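Local coordinates for accelerated cell death 11 (Arabidopsis thaliana, PDB 4NT1), which transfers ceramide-1-phosphate and phytoceramide-1-phosphate selectively between membranes and acts as an intermediary regulator of phytoceramide levels, at residues 146-149 with 150-154. Sequence-based numbering, arbitrary orientation.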
# COMPACT_ATOMS: atom_id res chain seq x y z
N TRP A 146 -14.39 4.63 -15.35
CA TRP A 146 -13.68 4.77 -16.62
C TRP A 146 -12.91 6.07 -16.78
O TRP A 146 -11.78 6.07 -17.25
CB TRP A 146 -14.62 4.57 -17.82
CG TRP A 146 -13.89 4.88 -19.09
CD1 TRP A 146 -12.99 4.08 -19.73
CD2 TRP A 146 -13.96 6.09 -19.85
NE1 TRP A 146 -12.51 4.71 -20.85
CE2 TRP A 146 -13.09 5.94 -20.95
CE3 TRP A 146 -14.69 7.28 -19.72
CZ2 TRP A 146 -12.92 6.94 -21.91
CZ3 TRP A 146 -14.52 8.27 -20.67
CH2 TRP A 146 -13.64 8.09 -21.75
N ALA A 147 -13.52 7.19 -16.40
CA ALA A 147 -12.86 8.49 -16.56
C ALA A 147 -11.56 8.58 -15.75
O ALA A 147 -10.60 9.23 -16.18
CB ALA A 147 -13.80 9.63 -16.20
N ILE A 148 -11.53 7.95 -14.58
CA ILE A 148 -10.29 7.90 -13.80
C ILE A 148 -9.24 7.03 -14.50
O ILE A 148 -8.09 7.42 -14.62
CB ILE A 148 -10.52 7.37 -12.38
CG1 ILE A 148 -11.53 8.26 -11.63
CG2 ILE A 148 -9.19 7.28 -11.64
CD1 ILE A 148 -11.17 9.73 -11.65
N ARG A 149 -9.66 5.86 -14.97
CA ARG A 149 -8.76 4.95 -15.68
C ARG A 149 -8.12 5.64 -16.89
O ARG A 149 -6.92 5.51 -17.13
CB ARG A 149 -9.51 3.68 -16.13
CG ARG A 149 -10.19 2.93 -14.99
CD ARG A 149 -10.50 1.48 -15.33
NE ARG A 149 -11.46 1.31 -16.42
CZ ARG A 149 -12.78 1.30 -16.28
NH1 ARG A 149 -13.33 1.47 -15.08
NH2 ARG A 149 -13.56 1.13 -17.34
N LYS A 150 -8.92 6.39 -17.64
CA LYS A 150 -8.39 7.13 -18.79
C LYS A 150 -7.33 8.13 -18.35
O LYS A 150 -6.26 8.22 -18.95
CB LYS A 150 -9.51 7.84 -19.56
CG LYS A 150 -9.01 8.63 -20.76
CD LYS A 150 -10.15 9.18 -21.62
CE LYS A 150 -10.76 10.44 -21.01
NZ LYS A 150 -11.76 11.09 -21.91
N ALA A 151 -7.62 8.89 -17.30
CA ALA A 151 -6.68 9.88 -16.79
C ALA A 151 -5.34 9.24 -16.41
O ALA A 151 -4.28 9.79 -16.68
CB ALA A 151 -7.28 10.63 -15.61
N VAL A 152 -5.41 8.08 -15.75
CA VAL A 152 -4.22 7.36 -15.34
C VAL A 152 -3.37 7.01 -16.56
O VAL A 152 -2.17 7.29 -16.61
CB VAL A 152 -4.59 6.08 -14.54
CG1 VAL A 152 -3.39 5.15 -14.39
CG2 VAL A 152 -5.17 6.47 -13.17
N SER A 153 -4.01 6.42 -17.56
CA SER A 153 -3.30 6.00 -18.77
C SER A 153 -2.56 7.15 -19.45
O SER A 153 -1.53 6.94 -20.09
CB SER A 153 -4.27 5.35 -19.76
OG SER A 153 -5.11 6.31 -20.38
N LEU A 154 -3.08 8.36 -19.31
CA LEU A 154 -2.49 9.51 -19.99
C LEU A 154 -1.27 10.03 -19.22
O LEU A 154 -0.36 10.62 -19.80
CB LEU A 154 -3.53 10.61 -20.20
CG LEU A 154 -4.71 10.20 -21.10
CD1 LEU A 154 -5.73 11.33 -21.23
CD2 LEU A 154 -4.21 9.76 -22.47
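With CG anti to the backbone N in both Trp-146 and Lys-150 (chi1 173° and 180°), side chains that the i to i+4 spacing puts on one flank of the helix meet. Lys-150 CB stands over one face of the indole, offset toward the rim; beyond it the chain, bent at chi3, descends past the outer border of the six-membered ring, CD 3.6 Å from Trp-146 CZ2 and NZ 3.5 Å from Trp-146 CH2. A long aliphatic chain with a charged end suits this exposed place, covering part of a large ring while its ammonium stays near the surface. Arg-149 folds back until Trp-146 CA sits over the centre of one guanidinium face, 3.5 Å from its plane, with NH2 at the indole edge. NH1 donates a hydrogen bond to the carbonyl O of His-144, one of the residues that bind ceramide-1-phosphate. Exposed Ile-148 meets buried Val-152 through their CG2 methyls at 4.4 Å, and Val-152 and Arg-149 pack on Tyr-136 of helix 129-139. Ser-153, chi1 73°, donates a hydrogen bond from OG to Lys-150 O, 2.6 Å away; its short hydroxyl side chain can reach back to this carbonyl, which also accepts from Leu-154 N. Main-chain bonds such as Lys-150 N to Trp-146 O, 2.9 Å, follow the i to i+4 pattern of an alpha-helix, here surface helix 146-155 of the all-helical GLTP fold, which begins just after His-144 of the ceramide-1-phosphate binding site.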